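Local coordinates for protein 6-carboxyhexanoate--coa ligase (Bacillus subtilis, PDB 5FLG) that belongs to the 6-carboxyhexanoate--CoA ligase family and binds phosphoaminophosphonic acid-adenylate ester, pimelic acid and magnesium ions, at residues P118-V123 and V127-H132; K135-T140 and N236-Y241. All coordinates share one frame; numbering follows the deposited sequence.

How the interactions relate
Interactions 1 and 2 illustrate how one sheet can be packed differently at its interior and near its edge. Strand 127-130 of interaction 1 pairs directly with strand 135-136 of interaction 2, the outermost strand of the mixed sheet within this chain, and Leu128 O lies 2.7 Å from Met137 N, probably hydrogen-bonded. Interaction 1 is fully buried and built on aromatic and branched aliphatic groups, one residue of which, Val123, also lines the pocket of the phosphoaminophosphonic acid-adenylate ester. Interaction 2 is only partly buried: a short apolar contact joins the chain leaving the edge strand to the start of helix 238-247, while a salt bridge and an Asx turn within 135-140, and an N-cap within 236-241, supply polar bonds inside each segment.

Interaction 1 (P118-V123 and V127-H132); sequences PEWSDV and VLFDIH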
loop_
_atom_site.group_PDB
_atom_site.type_symbol
_atom_site.label_atom_id
_atom_site.label_comp_id
_atom_site.label_asym_id
_atom_site.label_seq_id
_atom_site.Cartn_x
_atom_site.Cartn_y
_atom_site.Cartn_z
ATOM N N PRO A 118 10.163 -24.050 15.691
ATOM C CA PRO A 118 11.405 -23.482 15.151
ATOM C C PRO A 118 11.443 -23.289 13.654
ATOM O O PRO A 118 11.817 -22.211 13.187
ATOM C CB PRO A 118 12.477 -24.489 15.596
ATOM C CG PRO A 118 11.906 -25.078 16.844
ATOM C CD PRO A 118 10.445 -25.221 16.536
ATOM N N GLU A 119 10.960 -24.259 12.885
ATOM C CA GLU A 119 10.964 -24.088 11.436
ATOM C C GLU A 119 9.930 -23.030 10.984
ATOM O O GLU A 119 9.948 -22.584 9.848
ATOM C CB GLU A 119 10.699 -25.429 10.730
ATOM C CG GLU A 119 9.237 -25.647 10.348
ATOM C CD GLU A 119 8.964 -26.997 9.688
ATOM O OE1 GLU A 119 9.210 -28.038 10.335
ATOM O OE2 GLU A 119 8.421 -27.015 8.552
ATOM N N TRP A 120 8.975 -22.678 11.836
ATOM C CA TRP A 120 7.948 -21.723 11.447
ATOM C C TRP A 120 8.294 -20.300 11.928
ATOM O O TRP A 120 7.446 -19.428 11.892
ATOM C CB TRP A 120 6.589 -22.108 12.027
ATOM C CG TRP A 120 6.096 -23.444 11.573
ATOM C CD1 TRP A 120 6.312 -24.022 10.365
ATOM C CD2 TRP A 120 5.212 -24.317 12.287
ATOM N NE1 TRP A 120 5.604 -25.210 10.274
ATOM C CE2 TRP A 120 4.968 -25.436 11.460
ATOM C CE3 TRP A 120 4.624 -24.269 13.547
ATOM C CZ2 TRP A 120 4.108 -26.465 11.831
ATOM C CZ3 TRP A 120 3.834 -25.316 13.943
ATOM C CH2 TRP A 120 3.545 -26.380 13.072
ATOM N N SER A 121 9.490 -20.118 12.469
ATOM C CA SER A 121 9.937 -18.804 12.959
ATOM C C SER A 121 9.726 -17.701 11.948
ATOM O O SER A 121 9.481 -16.570 12.321
ATOM C CB SER A 121 11.425 -18.826 13.297
ATOM O OG SER A 121 11.652 -19.664 14.409
ATOM N N ASP A 122 9.962 -17.997 10.679
ATOM C CA ASP A 122 9.921 -16.951 9.671
ATOM C C ASP A 122 8.564 -16.714 9.034
ATOM O O ASP A 122 8.414 -15.826 8.208
ATOM C CB ASP A 122 10.991 -17.189 8.602
ATOM C CG ASP A 122 12.405 -16.949 9.139
ATOM O OD1 ASP A 122 12.535 -16.349 10.230
ATOM O OD2 ASP A 122 13.372 -17.437 8.522
ATOM N N VAL A 123 7.564 -17.482 9.446
ATOM C CA VAL A 123 6.252 -17.332 8.897
ATOM C C VAL A 123 5.655 -16.021 9.388
ATOM O O VAL A 123 5.779 -15.687 10.544
ATOM C CB VAL A 123 5.336 -18.500 9.315
ATOM C CG1 VAL A 123 3.897 -18.150 8.994
ATOM C CG2 VAL A 123 5.781 -19.792 8.622
ATOM N N VAL A 127 0.297 -20.214 11.404
ATOM C CA VAL A 127 0.272 -21.563 10.916
ATOM C C VAL A 127 -1.005 -22.210 11.390
ATOM O O VAL A 127 -1.403 -22.015 12.531
ATOM C CB VAL A 127 1.472 -22.331 11.494
ATOM C CG1 VAL A 127 1.354 -23.822 11.170
ATOM C CG2 VAL A 127 2.772 -21.735 10.951
ATOM N N LEU A 128 -1.604 -23.037 10.537
ATOM C CA LEU A 128 -2.787 -23.792 10.893
ATOM C C LEU A 128 -2.431 -25.263 11.033
ATOM O O LEU A 128 -1.892 -25.869 10.098
ATOM C CB LEU A 128 -3.866 -23.644 9.807
ATOM C CG LEU A 128 -4.871 -22.489 9.858
ATOM C CD1 LEU A 128 -4.198 -21.144 10.027
ATOM C CD2 LEU A 128 -5.754 -22.482 8.620
ATOM N N PHE A 129 -2.737 -25.830 12.202
ATOM C CA PHE A 129 -2.259 -27.122 12.553
ATOM C C PHE A 129 -3.465 -28.044 12.805
ATOM O O PHE A 129 -4.267 -27.838 13.715
ATOM C CB PHE A 129 -1.348 -27.024 13.786
ATOM C CG PHE A 129 -0.370 -28.161 13.911
ATOM C CD1 PHE A 129 0.599 -28.370 12.938
ATOM C CD2 PHE A 129 -0.483 -29.084 14.941
ATOM C CE1 PHE A 129 1.451 -29.464 13.006
ATOM C CE2 PHE A 129 0.364 -30.180 15.008
ATOM C CZ PHE A 129 1.335 -30.372 14.037
ATOM N N ASP A 130 -3.587 -29.074 11.998
ATOM C CA ASP A 130 -4.768 -29.952 12.071
ATOM C C ASP A 130 -4.599 -30.946 13.195
ATOM O O ASP A 130 -3.666 -31.725 13.163
ATOM C CB ASP A 130 -4.865 -30.680 10.764
ATOM C CG ASP A 130 -6.071 -31.601 10.674
ATOM O OD1 ASP A 130 -6.699 -31.970 11.691
ATOM O OD2 ASP A 130 -6.357 -31.964 9.535
ATOM N N ILE A 131 -5.530 -30.980 14.151
ATOM C CA ILE A 131 -5.384 -31.853 15.304
ATOM C C ILE A 131 -5.798 -33.295 14.954
ATOM O O ILE A 131 -5.576 -34.187 15.722
ATOM C CB ILE A 131 -6.228 -31.413 16.503
ATOM C CG1 ILE A 131 -7.709 -31.711 16.252
ATOM C CG2 ILE A 131 -6.024 -29.953 16.816
ATOM C CD1 ILE A 131 -8.578 -31.568 17.486
ATOM N N HIS A 132 -6.316 -33.517 13.769
ATOM C CA HIS A 132 -6.628 -34.889 13.336
ATOM C C HIS A 132 -5.439 -35.584 12.677
ATOM O O HIS A 132 -5.154 -36.731 12.958
ATOM C CB HIS A 132 -7.798 -34.875 12.354
ATOM C CG HIS A 132 -9.078 -34.439 12.972
ATOM N ND1 HIS A 132 -9.504 -34.904 14.199
ATOM C CD2 HIS A 132 -10.038 -33.590 12.531
ATOM C CE1 HIS A 132 -10.691 -34.391 14.472
ATOM N NE2 HIS A 132 -11.021 -33.562 13.494
#
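The indole of Trp120 meets Val127 across one face and Phe129 at its far end. Val127 CG1 stands 3.7 Å from the centroid of the six-membered ring of Trp120 and only 5° off the ring normal, a well-centred CH-pi contact. The other methyl, Val127 CG2, rests on the same face nearer the root of the side chain, 3.8 Å from Trp120 CG. Both branches can share the face because Val127 CG1 points anti to the backbone N (chi1 171°), leaving CG2 beside that nitrogen. At the outer rim, Trp120 CH2 approaches Phe129 CD1 to 3.6 Å. The two six-membered rings, with centroids of Trp120 and Phe129 5.7 Å apart, are inclined at 63°, so they meet obliquely.

The example shows a loop closing over the strand that follows it. A 3-10 segment after helix 107-116 runs into a type I beta turn from Trp120 to Val123, bonded from Val123 N to Trp120 O at 3.1 Å. Just before it, Pro118 O accepts from both the backbone N and the hydroxyl of Ser121, the latter through Ser121 OG at 2.8 Å. The turn delivers Val123 beside the tryptophan, where Val123 CG1 lies 4.2 Å from Val127 CG2. Its carbonyl oxygen meanwhile hydrogen-bonds O2' of the phosphoaminophosphonic acid-adenylate ester, so the packed valine belongs to the ligand pocket as well as to the core.

Strand 127-130 is held to strand 227-232 by backbone bonds, and Phe129 also packs on Val109 and Ala113 of helix 107-116. Where the strand gives out, Asp130 OD1 accepts from His132 N at 2.6 Å, from above its carboxylate plane, in an Asx turn.

Interaction 2 (K135-T140 and N236-Y241); sequences KRMDQT and NDVNTY
Asp138 and Val238 bring the two backbones nearest, their CA atoms 6.6 Å apart, where the loop following the weakly bonded strand 135-136 passes the first turn of helix 238-247. No hydrogen bond crosses between the segments, and apolar side chains carry the contact. Met137 extends with CG anti to its backbone nitrogen (chi1 -176°), and its chain stays outstretched beyond, sliding past Val238 in the opposite direction. Met137 CG touches Val238 CG2 at 3.7 Å, with the sulfur a little farther from the same methyl. At the tip, Met137 CE reaches Tyr241 CE2 at 4.3 Å, lying at the edge of the phenol ring near its plane.

This is a helix start packed against the margin of a mixed sheet: Val238 also touches Leu128 on the neighbouring strand, and Tyr241 reaches Ile232 of strand 227-232. Asp237 occupies the N-cap position, and its carbonyl oxygen sits over the centre of one face of the Tyr241 ring. The same oxygen lies 2.5 Å from Thr240 OG1, in the carbonyl plane, a hydrogen bond so short that its exact length is doubtful. The tyrosine hydroxyl turns back to the chain before the helix, where Asn236 N donates to Tyr241 OH at 3.1 Å.

On the loop side, Arg136 grips the Asp138 carboxylate side-on: NE meets Asp138 OD1 at 2.9 Å in a nearly straight bond (168°), on the syn side but tilted from the carboxylate plane, and NH2 meets Asp138 OD2 at 2.8 Å on its syn lone pair. Thr140 N reaches Asp138 OD2 at 3.1 Å from the anti side, likewise out of plane, making an Asx turn, while Leu128 N donates to Asp138 OD1. Both oxygens of this buried carboxylate thus have two donors, which should help it remain ionised and restrict its rotation.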
loop_
_atom_site.group_PDB
_atom_site.type_symbol
_atom_site.label_atom_id
_atom_site.label_comp_id
_atom_site.label_asym_id
_atom_site.label_seq_id
_atom_site.Cartn_x
_atom_site.Cartn_y
_atom_site.Cartn_z
ATOM N N LYS A 135 -0.558 -32.491 11.508
ATOM C CA LYS A 135 0.278 -31.854 10.490
ATOM C C LYS A 135 -0.237 -30.437 10.218
ATOM O O LYS A 135 -1.426 -30.175 10.342
ATOM C CB LYS A 135 0.193 -32.599 9.145
ATOM C CG LYS A 135 0.517 -34.085 9.174
ATOM C CD LYS A 135 0.272 -34.685 7.788
ATOM C CE LYS A 135 0.492 -36.188 7.738
ATOM N NZ LYS A 135 1.623 -36.614 8.611
ATOM N N ARG A 136 0.624 -29.619 9.637
ATOM C CA ARG A 136 0.262 -28.314 9.135
ATOM C C ARG A 136 -0.730 -28.459 8.002
ATOM O O ARG A 136 -0.603 -29.317 7.156
ATOM C CB ARG A 136 1.483 -27.553 8.653
ATOM C CG ARG A 136 1.157 -26.169 8.114
ATOM C CD ARG A 136 2.413 -25.315 7.952
ATOM N NE ARG A 136 2.038 -23.993 7.458
ATOM C CZ ARG A 136 2.892 -23.030 7.119
ATOM N NH1 ARG A 136 4.185 -23.236 7.187
ATOM N NH2 ARG A 136 2.435 -21.876 6.656
ATOM N N MET A 137 -1.689 -27.564 7.961
ATOM C CA MET A 137 -2.893 -27.768 7.189
ATOM C C MET A 137 -2.952 -26.720 6.078
ATOM O O MET A 137 -3.345 -27.000 4.972
ATOM C CB MET A 137 -4.066 -27.635 8.168
ATOM C CG MET A 137 -5.451 -27.899 7.641
ATOM S SD MET A 137 -6.623 -27.559 8.980
ATOM C CE MET A 137 -8.027 -28.538 8.423
ATOM N N ASP A 138 -2.492 -25.505 6.344
ATOM C CA ASP A 138 -2.471 -24.503 5.294
ATOM C C ASP A 138 -1.275 -24.704 4.389
ATOM O O ASP A 138 -0.230 -25.221 4.804
ATOM C CB ASP A 138 -2.430 -23.101 5.889
ATOM C CG ASP A 138 -1.099 -22.773 6.517
ATOM O OD1 ASP A 138 -0.810 -23.311 7.595
ATOM O OD2 ASP A 138 -0.281 -22.087 5.869
ATOM N N GLN A 139 -1.386 -24.153 3.197
ATOM C CA GLN A 139 -0.355 -24.272 2.203
ATOM C C GLN A 139 0.246 -22.914 1.870
ATOM O O GLN A 139 0.836 -22.749 0.819
ATOM C CB GLN A 139 -0.931 -24.932 0.968
ATOM C CG GLN A 139 -1.426 -26.349 1.250
ATOM C CD GLN A 139 -2.299 -26.905 0.137
ATOM O OE1 GLN A 139 -1.967 -26.787 -1.040
ATOM N NE2 GLN A 139 -3.435 -27.497 0.505
ATOM N N THR A 140 0.294 -22.014 2.843
ATOM C CA THR A 140 0.850 -20.678 2.593
ATOM C C THR A 140 2.358 -20.554 2.814
ATOM O O THR A 140 2.895 -19.470 2.684
ATOM C CB THR A 140 0.189 -19.627 3.510
ATOM O OG1 THR A 140 0.536 -19.883 4.884
ATOM C CG2 THR A 140 -1.298 -19.668 3.338
ATOM N N ASN A 236 -13.961 -29.335 7.220
ATOM C CA ASN A 236 -14.233 -28.581 6.015
ATOM C C ASN A 236 -12.933 -28.247 5.315
ATOM O O ASN A 236 -11.842 -28.506 5.824
ATOM C CB ASN A 236 -15.028 -27.315 6.323
ATOM C CG ASN A 236 -16.424 -27.618 6.838
ATOM O OD1 ASN A 236 -17.056 -28.596 6.429
ATOM N ND2 ASN A 236 -16.911 -26.786 7.750
ATOM N N ASP A 237 -13.042 -27.680 4.132
ATOM C CA ASP A 237 -11.859 -27.292 3.411
ATOM C C ASP A 237 -11.171 -26.161 4.166
ATOM O O ASP A 237 -11.815 -25.209 4.596
ATOM C CB ASP A 237 -12.248 -26.831 2.010
ATOM C CG ASP A 237 -11.055 -26.429 1.179
ATOM O OD1 ASP A 237 -10.181 -27.275 0.885
ATOM O OD2 ASP A 237 -11.002 -25.252 0.803
ATOM N N VAL A 238 -9.848 -26.224 4.194
ATOM C CA VAL A 238 -9.030 -25.262 4.895
ATOM C C VAL A 238 -9.182 -23.877 4.268
ATOM O O VAL A 238 -9.072 -22.876 4.945
ATOM C CB VAL A 238 -7.550 -25.703 4.902
ATOM C CG1 VAL A 238 -6.946 -25.581 3.516
ATOM C CG2 VAL A 238 -6.749 -24.868 5.897
ATOM N N ASN A 239 -9.472 -23.815 2.979
ATOM C CA ASN A 239 -9.615 -22.523 2.322
ATOM C C ASN A 239 -10.810 -21.727 2.812
ATOM O O ASN A 239 -10.787 -20.513 2.822
ATOM C CB ASN A 239 -9.710 -22.696 0.821
ATOM C CG ASN A 239 -8.469 -23.317 0.253
ATOM O OD1 ASN A 239 -7.413 -22.684 0.229
ATOM N ND2 ASN A 239 -8.552 -24.604 -0.086
ATOM N N THR A 240 -11.872 -22.413 3.193
ATOM C CA THR A 240 -13.014 -21.739 3.751
ATOM C C THR A 240 -12.603 -21.092 5.072
ATOM O O THR A 240 -12.936 -19.947 5.332
ATOM C CB THR A 240 -14.162 -22.740 3.964
ATOM O OG1 THR A 240 -13.784 -23.689 4.970
ATOM C CG2 THR A 240 -14.424 -23.498 2.659
ATOM N N TYR A 241 -11.853 -21.825 5.893
ATOM C CA TYR A 241 -11.431 -21.300 7.179
ATOM C C TYR A 241 -10.538 -20.087 6.947
ATOM O O TYR A 241 -10.703 -19.048 7.607
ATOM C CB TYR A 241 -10.685 -22.361 8.002
ATOM C CG TYR A 241 -11.440 -23.671 8.266
ATOM C CD1 TYR A 241 -12.830 -23.711 8.304
ATOM C CD2 TYR A 241 -10.752 -24.840 8.571
ATOM C CE1 TYR A 241 -13.511 -24.883 8.636
ATOM C CE2 TYR A 241 -11.422 -26.021 8.877
ATOM C CZ TYR A 241 -12.797 -26.038 8.899
ATOM O OH TYR A 241 -13.440 -27.182 9.318
#